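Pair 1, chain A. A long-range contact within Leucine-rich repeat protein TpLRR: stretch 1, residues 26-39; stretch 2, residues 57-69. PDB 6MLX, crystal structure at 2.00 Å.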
# COMPACT_ATOMS: atom_id res chain seq x y z
N ARG A 26 -16.14 10.41 0.98
CA ARG A 26 -15.66 11.20 -0.15
C ARG A 26 -14.97 12.45 0.37
O ARG A 26 -15.40 13.06 1.35
CB ARG A 26 -16.80 11.54 -1.12
CG ARG A 26 -16.38 12.25 -2.41
CD ARG A 26 -15.44 11.34 -3.27
NE ARG A 26 -15.40 11.75 -4.68
CZ ARG A 26 -14.34 11.64 -5.48
NH1 ARG A 26 -13.20 11.14 -5.03
NH2 ARG A 26 -14.42 12.03 -6.74
N TYR A 27 -13.86 12.80 -0.27
CA TYR A 27 -13.24 14.10 -0.10
C TYR A 27 -13.72 15.00 -1.23
O TYR A 27 -13.59 14.64 -2.41
CB TYR A 27 -11.72 13.99 -0.09
CG TYR A 27 -11.00 15.32 -0.16
CD1 TYR A 27 -11.19 16.29 0.82
CD2 TYR A 27 -10.13 15.61 -1.20
CE1 TYR A 27 -10.53 17.50 0.77
CE2 TYR A 27 -9.47 16.81 -1.28
CZ TYR A 27 -9.67 17.76 -0.29
OH TYR A 27 -9.00 18.95 -0.38
N LEU A 28 -14.29 16.14 -0.87
CA LEU A 28 -14.91 17.04 -1.84
C LEU A 28 -14.00 18.17 -2.28
O LEU A 28 -14.14 18.67 -3.40
CB LEU A 28 -16.20 17.64 -1.24
CG LEU A 28 -17.19 16.60 -0.70
CD1 LEU A 28 -18.36 17.22 0.08
CD2 LEU A 28 -17.69 15.70 -1.81
N GLY A 29 -13.05 18.58 -1.45
CA GLY A 29 -12.21 19.72 -1.77
C GLY A 29 -11.21 19.40 -2.86
O GLY A 29 -11.23 18.36 -3.51
N LYS A 30 -10.31 20.36 -3.08
CA LYS A 30 -9.22 20.20 -4.04
C LYS A 30 -7.98 20.92 -3.52
O LYS A 30 -7.28 21.61 -4.27
CB LYS A 30 -9.60 20.70 -5.44
CG LYS A 30 -11.08 20.58 -5.81
CD LYS A 30 -11.32 20.49 -7.32
CE LYS A 30 -12.80 20.80 -7.65
NZ LYS A 30 -13.61 19.55 -7.83
N GLY A 31 -7.71 20.79 -2.23
CA GLY A 31 -6.49 21.36 -1.68
C GLY A 31 -5.28 20.56 -2.11
O GLY A 31 -5.36 19.52 -2.78
N ILE A 32 -4.11 21.06 -1.72
CA ILE A 32 -2.89 20.30 -1.97
C ILE A 32 -2.56 19.38 -0.81
O ILE A 32 -1.68 18.51 -0.94
CB ILE A 32 -1.75 21.29 -2.26
CG1 ILE A 32 -1.71 22.34 -1.16
CG2 ILE A 32 -1.98 21.94 -3.61
CD1 ILE A 32 -0.36 22.95 -0.95
N ALA A 33 -3.25 19.54 0.32
CA ALA A 33 -2.93 18.85 1.56
C ALA A 33 -4.21 18.68 2.36
O ALA A 33 -4.93 19.66 2.61
CB ALA A 33 -1.89 19.64 2.37
N VAL A 34 -4.51 17.44 2.72
CA VAL A 34 -5.61 17.08 3.60
C VAL A 34 -4.99 16.51 4.88
O VAL A 34 -4.07 15.69 4.81
CB VAL A 34 -6.55 16.06 2.93
CG1 VAL A 34 -7.51 15.42 3.94
CG2 VAL A 34 -7.32 16.73 1.82
N VAL A 35 -5.44 17.02 6.02
CA VAL A 35 -5.20 16.39 7.31
C VAL A 35 -6.56 15.87 7.75
O VAL A 35 -7.41 16.63 8.23
CB VAL A 35 -4.60 17.34 8.34
CG1 VAL A 35 -4.43 16.62 9.67
CG2 VAL A 35 -3.26 17.89 7.85
N LEU A 36 -6.78 14.57 7.55
CA LEU A 36 -8.05 13.96 7.90
C LEU A 36 -8.32 14.13 9.39
O LEU A 36 -7.49 13.72 10.22
CB LEU A 36 -8.02 12.48 7.56
CG LEU A 36 -9.40 11.85 7.54
CD1 LEU A 36 -10.11 12.39 6.33
CD2 LEU A 36 -9.31 10.33 7.52
N PRO A 37 -9.47 14.70 9.78
CA PRO A 37 -9.76 14.89 11.20
C PRO A 37 -9.79 13.56 11.94
O PRO A 37 -10.28 12.55 11.44
CB PRO A 37 -11.14 15.56 11.20
CG PRO A 37 -11.79 15.09 9.92
CD PRO A 37 -10.62 15.07 8.93
N SER A 38 -9.23 13.57 13.15
CA SER A 38 -9.29 12.37 13.98
C SER A 38 -10.70 12.07 14.45
O SER A 38 -10.97 10.94 14.87
CB SER A 38 -8.37 12.54 15.18
OG SER A 38 -8.64 13.78 15.81
N GLN A 39 -11.60 13.06 14.40
CA GLN A 39 -12.97 12.86 14.85
C GLN A 39 -13.91 13.79 14.07
O GLN A 39 -13.50 14.86 13.59
CB GLN A 39 -13.10 13.11 16.37
CG GLN A 39 -12.67 14.49 16.84
CD GLN A 39 -13.77 15.54 16.68
OE1 GLN A 39 -14.96 15.21 16.66
NE2 GLN A 39 -13.37 16.81 16.55
N VAL A 57 -6.46 14.33 -8.23
CA VAL A 57 -5.16 14.68 -8.79
C VAL A 57 -4.53 15.90 -8.16
O VAL A 57 -3.34 16.17 -8.40
CB VAL A 57 -5.26 14.91 -10.32
CG1 VAL A 57 -5.60 13.61 -11.04
CG2 VAL A 57 -6.27 16.01 -10.63
N SER A 58 -5.28 16.66 -7.36
CA SER A 58 -4.73 17.84 -6.71
C SER A 58 -3.86 17.52 -5.50
O SER A 58 -3.03 18.35 -5.11
CB SER A 58 -5.87 18.75 -6.26
OG SER A 58 -6.65 18.08 -5.29
N LEU A 59 -4.04 16.36 -4.88
CA LEU A 59 -3.43 16.09 -3.58
C LEU A 59 -1.95 15.81 -3.72
O LEU A 59 -1.52 15.07 -4.61
CB LEU A 59 -4.14 14.91 -2.90
CG LEU A 59 -5.40 15.39 -2.18
CD1 LEU A 59 -6.30 14.24 -1.78
CD2 LEU A 59 -4.98 16.20 -0.96
N VAL A 60 -1.17 16.43 -2.83
CA VAL A 60 0.26 16.19 -2.72
C VAL A 60 0.60 15.48 -1.41
O VAL A 60 1.50 14.62 -1.38
CB VAL A 60 1.03 17.53 -2.83
CG1 VAL A 60 2.54 17.36 -2.56
CG2 VAL A 60 0.80 18.14 -4.21
N ARG A 61 -0.11 15.80 -0.34
CA ARG A 61 0.13 15.21 0.98
C ARG A 61 -1.20 14.91 1.64
O ARG A 61 -2.14 15.72 1.58
CB ARG A 61 0.95 16.15 1.88
CG ARG A 61 2.21 16.74 1.28
CD ARG A 61 2.48 18.12 1.90
NE ARG A 61 3.24 18.99 1.02
CZ ARG A 61 2.78 20.15 0.54
NH1 ARG A 61 1.56 20.57 0.88
NH2 ARG A 61 3.54 20.88 -0.27
N VAL A 62 -1.29 13.73 2.26
CA VAL A 62 -2.45 13.30 3.02
C VAL A 62 -1.96 12.84 4.38
O VAL A 62 -0.96 12.11 4.46
CB VAL A 62 -3.22 12.17 2.30
CG1 VAL A 62 -4.33 11.63 3.19
CG2 VAL A 62 -3.78 12.67 0.98
N SER A 63 -2.63 13.26 5.44
CA SER A 63 -2.31 12.80 6.78
C SER A 63 -3.53 12.11 7.35
O SER A 63 -4.63 12.67 7.35
CB SER A 63 -1.87 13.97 7.67
OG SER A 63 -1.78 13.58 9.03
N LEU A 64 -3.35 10.88 7.82
CA LEU A 64 -4.47 10.17 8.42
C LEU A 64 -4.30 10.07 9.93
O LEU A 64 -3.17 9.92 10.41
CB LEU A 64 -4.62 8.76 7.83
CG LEU A 64 -4.62 8.73 6.30
CD1 LEU A 64 -4.68 7.30 5.75
CD2 LEU A 64 -5.78 9.55 5.76
N PRO A 65 -5.38 10.17 10.70
CA PRO A 65 -5.29 10.07 12.16
C PRO A 65 -5.13 8.63 12.63
O PRO A 65 -5.57 7.68 11.97
CB PRO A 65 -6.63 10.63 12.63
CG PRO A 65 -7.58 10.24 11.51
CD PRO A 65 -6.76 10.45 10.25
N SER A 66 -4.54 8.49 13.82
CA SER A 66 -4.29 7.17 14.41
C SER A 66 -5.56 6.33 14.55
O SER A 66 -5.46 5.09 14.65
CB SER A 66 -3.59 7.33 15.76
OG SER A 66 -4.11 8.45 16.45
N SER A 67 -6.73 6.95 14.54
CA SER A 67 -8.00 6.23 14.63
C SER A 67 -8.35 5.46 13.37
O SER A 67 -9.24 4.60 13.42
CB SER A 67 -9.11 7.23 14.97
OG SER A 67 -8.94 8.42 14.20
N VAL A 68 -7.70 5.74 12.24
CA VAL A 68 -8.08 5.05 11.01
C VAL A 68 -7.53 3.63 11.03
O VAL A 68 -6.32 3.41 11.13
CB VAL A 68 -7.60 5.80 9.76
CG1 VAL A 68 -7.74 4.90 8.54
CG2 VAL A 68 -8.42 7.08 9.58
N ARG A 69 -8.42 2.66 10.90
CA ARG A 69 -8.09 1.24 10.95
C ARG A 69 -8.01 0.61 9.56
O ARG A 69 -7.35 -0.41 9.40
CB ARG A 69 -9.14 0.49 11.77
CG ARG A 69 -9.25 0.93 13.22
CD ARG A 69 -8.14 0.27 14.05
NE ARG A 69 -8.20 0.61 15.48
CZ ARG A 69 -7.53 1.62 16.05
NH1 ARG A 69 -6.75 2.42 15.32
NH2 ARG A 69 -7.65 1.85 17.36

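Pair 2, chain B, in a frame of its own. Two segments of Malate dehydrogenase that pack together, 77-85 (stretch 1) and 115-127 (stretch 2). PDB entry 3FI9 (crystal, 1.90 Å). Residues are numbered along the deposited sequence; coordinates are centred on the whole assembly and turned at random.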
# COMPACT_ATOMS: atom_id res chain seq x y z
N ALA B 77 -0.50 -18.13 -15.86
CA ALA B 77 0.14 -17.67 -14.60
C ALA B 77 1.52 -18.28 -14.50
O ALA B 77 1.66 -19.49 -14.64
CB ALA B 77 -0.72 -18.09 -13.37
N LYS B 78 2.55 -17.47 -14.27
CA LYS B 78 3.86 -17.99 -13.94
C LYS B 78 4.28 -17.76 -12.48
O LYS B 78 5.23 -18.38 -12.01
CB LYS B 78 4.92 -17.36 -14.81
CG LYS B 78 4.83 -17.80 -16.32
CD LYS B 78 4.73 -19.32 -16.48
CE LYS B 78 5.07 -19.72 -17.92
NZ LYS B 78 3.88 -19.54 -18.74
N TYR B 79 3.65 -16.80 -11.84
CA TYR B 79 3.87 -16.52 -10.40
C TYR B 79 2.53 -16.39 -9.75
O TYR B 79 1.60 -15.83 -10.34
CB TYR B 79 4.68 -15.23 -10.20
CG TYR B 79 5.98 -15.34 -10.93
CD1 TYR B 79 7.10 -15.89 -10.33
CD2 TYR B 79 6.07 -14.97 -12.29
CE1 TYR B 79 8.33 -16.02 -11.04
CE2 TYR B 79 7.25 -15.11 -12.98
CZ TYR B 79 8.37 -15.62 -12.35
OH TYR B 79 9.55 -15.76 -13.05
N ILE B 80 2.42 -16.92 -8.53
CA ILE B 80 1.18 -16.87 -7.82
C ILE B 80 1.47 -16.54 -6.38
O ILE B 80 2.37 -17.13 -5.77
CB ILE B 80 0.47 -18.26 -7.79
CG1 ILE B 80 0.08 -18.69 -9.22
CG2 ILE B 80 -0.79 -18.17 -6.90
CD1 ILE B 80 -0.45 -20.14 -9.29
N VAL B 81 0.69 -15.63 -5.81
CA VAL B 81 0.77 -15.36 -4.38
C VAL B 81 -0.62 -15.49 -3.83
O VAL B 81 -1.50 -14.77 -4.26
CB VAL B 81 1.27 -13.93 -4.10
CG1 VAL B 81 1.18 -13.58 -2.56
CG2 VAL B 81 2.68 -13.77 -4.64
N SER B 82 -0.83 -16.37 -2.86
CA SER B 82 -2.18 -16.52 -2.26
C SER B 82 -2.36 -16.15 -0.81
O SER B 82 -1.67 -16.71 0.05
CB SER B 82 -2.72 -17.94 -2.41
OG SER B 82 -4.01 -18.04 -1.79
N SER B 83 -3.30 -15.24 -0.55
CA SER B 83 -3.79 -15.06 0.80
C SER B 83 -5.19 -15.57 0.87
O SER B 83 -5.99 -15.05 1.63
CB SER B 83 -3.80 -13.59 1.24
OG SER B 83 -4.41 -12.80 0.24
N GLY B 84 -5.53 -16.55 0.05
CA GLY B 84 -6.93 -16.98 -0.01
C GLY B 84 -7.17 -18.15 0.91
O GLY B 84 -7.33 -19.26 0.44
N GLY B 85 -7.20 -17.90 2.21
CA GLY B 85 -7.51 -18.96 3.18
C GLY B 85 -9.02 -19.27 3.34
O GLY B 85 -9.85 -18.78 2.56
N TYR B 115 -4.19 -26.06 -14.54
CA TYR B 115 -4.19 -24.83 -15.34
C TYR B 115 -2.82 -24.16 -15.56
O TYR B 115 -2.63 -23.42 -16.53
CB TYR B 115 -5.17 -23.83 -14.69
CG TYR B 115 -6.57 -24.36 -14.53
CD1 TYR B 115 -7.24 -24.98 -15.60
CD2 TYR B 115 -7.24 -24.27 -13.31
CE1 TYR B 115 -8.55 -25.48 -15.44
CE2 TYR B 115 -8.54 -24.74 -13.14
CZ TYR B 115 -9.19 -25.36 -14.21
OH TYR B 115 -10.47 -25.84 -14.03
N CYS B 116 -1.84 -24.42 -14.69
CA CYS B 116 -0.53 -23.83 -14.88
C CYS B 116 0.63 -24.68 -14.30
O CYS B 116 1.46 -24.20 -13.51
CB CYS B 116 -0.51 -22.36 -14.40
SG CYS B 116 -1.04 -22.14 -12.67
N PRO B 117 0.68 -25.96 -14.71
CA PRO B 117 1.70 -26.88 -14.20
C PRO B 117 3.09 -26.34 -14.49
O PRO B 117 4.04 -26.73 -13.80
CB PRO B 117 1.46 -28.16 -15.01
CG PRO B 117 0.76 -27.70 -16.26
CD PRO B 117 -0.14 -26.57 -15.77
N ASP B 118 3.21 -25.43 -15.46
CA ASP B 118 4.49 -24.73 -15.77
C ASP B 118 4.77 -23.44 -14.96
O ASP B 118 5.73 -22.72 -15.26
CB ASP B 118 4.57 -24.37 -17.26
CG ASP B 118 3.37 -23.53 -17.72
OD1 ASP B 118 2.28 -23.63 -17.10
OD2 ASP B 118 3.47 -22.78 -18.73
N CYS B 119 3.95 -23.17 -13.95
CA CYS B 119 4.18 -22.05 -13.01
C CYS B 119 5.61 -22.08 -12.51
O CYS B 119 6.16 -23.16 -12.30
CB CYS B 119 3.22 -22.22 -11.79
SG CYS B 119 2.90 -20.65 -10.86
N LYS B 120 6.23 -20.92 -12.30
CA LYS B 120 7.61 -20.86 -11.84
C LYS B 120 7.70 -20.86 -10.30
O LYS B 120 8.54 -21.51 -9.72
CB LYS B 120 8.33 -19.64 -12.42
CG LYS B 120 8.69 -19.76 -13.96
CD LYS B 120 9.04 -18.39 -14.54
CE LYS B 120 10.33 -18.39 -15.32
NZ LYS B 120 10.10 -18.62 -16.75
N HIS B 121 6.85 -20.07 -9.65
CA HIS B 121 6.90 -19.97 -8.18
C HIS B 121 5.57 -19.66 -7.55
O HIS B 121 4.78 -18.89 -8.09
CB HIS B 121 7.90 -18.89 -7.73
CG HIS B 121 8.41 -19.10 -6.34
ND1 HIS B 121 9.48 -19.92 -6.08
CD2 HIS B 121 7.97 -18.63 -5.14
CE1 HIS B 121 9.68 -19.95 -4.77
NE2 HIS B 121 8.77 -19.20 -4.18
N VAL B 122 5.33 -20.21 -6.35
CA VAL B 122 4.07 -20.02 -5.70
C VAL B 122 4.38 -19.73 -4.24
O VAL B 122 5.20 -20.42 -3.65
CB VAL B 122 3.21 -21.32 -5.73
CG1 VAL B 122 1.91 -21.08 -4.98
CG2 VAL B 122 2.95 -21.73 -7.16
N ILE B 123 3.70 -18.73 -3.69
CA ILE B 123 3.82 -18.34 -2.27
C ILE B 123 2.48 -18.41 -1.58
O ILE B 123 1.47 -17.80 -2.02
CB ILE B 123 4.44 -16.91 -2.13
CG1 ILE B 123 5.75 -16.81 -2.96
CG2 ILE B 123 4.59 -16.56 -0.62
CD1 ILE B 123 6.46 -15.42 -2.89
N ILE B 124 2.46 -19.14 -0.45
CA ILE B 124 1.25 -19.38 0.27
C ILE B 124 1.37 -18.61 1.59
O ILE B 124 2.38 -18.78 2.29
CB ILE B 124 1.13 -20.87 0.56
CG1 ILE B 124 1.11 -21.71 -0.74
CG2 ILE B 124 -0.11 -21.12 1.42
CD1 ILE B 124 -0.06 -21.36 -1.64
N ILE B 125 0.39 -17.78 1.95
CA ILE B 125 0.58 -17.01 3.19
C ILE B 125 -0.49 -17.25 4.26
O ILE B 125 -0.31 -16.84 5.41
CB ILE B 125 0.75 -15.49 2.93
CG1 ILE B 125 -0.61 -14.79 2.83
CG2 ILE B 125 1.75 -15.25 1.74
CD1 ILE B 125 -0.52 -13.32 3.23
N PHE B 126 -1.53 -17.97 3.90
CA PHE B 126 -2.60 -18.26 4.82
C PHE B 126 -2.24 -19.41 5.78
O PHE B 126 -1.52 -20.36 5.44
CB PHE B 126 -3.96 -18.43 4.12
CG PHE B 126 -4.02 -19.57 3.12
CD1 PHE B 126 -4.43 -20.85 3.51
CD2 PHE B 126 -3.75 -19.36 1.78
CE1 PHE B 126 -4.53 -21.89 2.57
CE2 PHE B 126 -3.85 -20.39 0.84
CZ PHE B 126 -4.23 -21.67 1.24
N ASN B 127 -2.68 -19.28 7.02
CA ASN B 127 -2.27 -20.22 8.05
C ASN B 127 -3.16 -21.45 8.13
O ASN B 127 -4.29 -21.42 7.65
CB ASN B 127 -2.18 -19.50 9.39
CG ASN B 127 -0.80 -18.92 9.62
OD1 ASN B 127 0.21 -19.53 9.27
ND2 ASN B 127 -0.75 -17.73 10.17
O HOH W 1 1.26 -20.83 -17.08

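Both pairs are built on two parallel strands lying side by side, with axes 4.8 Å apart at closest approach and N-to-C directions within 2° of each other; fourteen central residues superpose with an RMSD of 0.6 Å. The hydrogen-bond ladder is shared up to the bonds at A:Leu36 N and B:Ser82 N. At its start a single carbonyl receives two consecutive amides: A:Ile32 O accepts A:Val60 N at 2.9 Å and A:Arg61 N at 3.2 Å, while the matching B:Lys78 O accepts B:Lys120 N at 2.7 Å and, weakly, B:His121 N at 3.3 Å. The strands then exchange bonds in the usual parallel alternation. A:Val34 gives its N to A:Arg61 O (3.1 Å) and takes A:Ser63 N on its O (2.9 Å); B:Ile80 does the same, its N 3.1 Å from B:His121 O and its O 2.9 Å from B:Ile123 N. A:Leu36 N to A:Ser63 O (2.9 Å) is matched by B:Ser82 N to B:Ile123 O (2.8 Å). Pair 2 then adds B:Ile125 N to B:Ser82 O (3.0 Å); the matching A:Pro65 has no N-H, and A:Leu36 O lies 3.4 Å from A:Pro65 CD instead.

The side chains that superpose best are aliphatic. A:Val35 and B:Val81 share rotamer t and coincide almost exactly, and A:Val62 and B:Val122, also both t, nearly do. A:Val34 and B:Ile80 occupy the same place but meet a different side chain at the same position: A:Val34 CG2 lies 3.7 Å from A:Leu59 CD2, whereas B:Ile80 CD1 lies 3.7 Å from B:Cys119 SG, with B:Cys116 SG a further contact at 4.0 Å.

At the start of the ladder, the solutions diverge. In pair 1, A:Ser58 OG donates to A:Gly31 O at 3.2 Å, and the A:Arg61 guanidinium presents its edge to A:Ile32 and A:Ala33, with NH1 3.6 Å from A:Ile32 CD1. Pair 2 uses charge: B:Lys78 NZ and B:Asp118 OD2 form a salt bridge at 3.3 Å, whose hydrogen bond is weak, and a water donates to both B:Ala77 O and B:Asp118 OD1. At the position of A:Ala33, B:Tyr79 extends along the partner until its OH lies 3.1 Å from B:Lys120 CD.

The far end also differs. A:Leu36 packs its CB 3.6 Å from A:Pro65 CD and its CD2 3.9 Å from A:Val68 CG2, an aliphatic closure. Its counterpart B:Ser82 is polar; its OG accepts B:Gly84 N at 2.8 Å and meets the edge of the B:Phe126 ring, 3.5 Å from CE2. B:Gly85 CA sits over a face of that ring, 3.9 Å from the centroid of B:Phe126. The rule is a shared central ladder, one rung longer in pair 2, with negotiable ends.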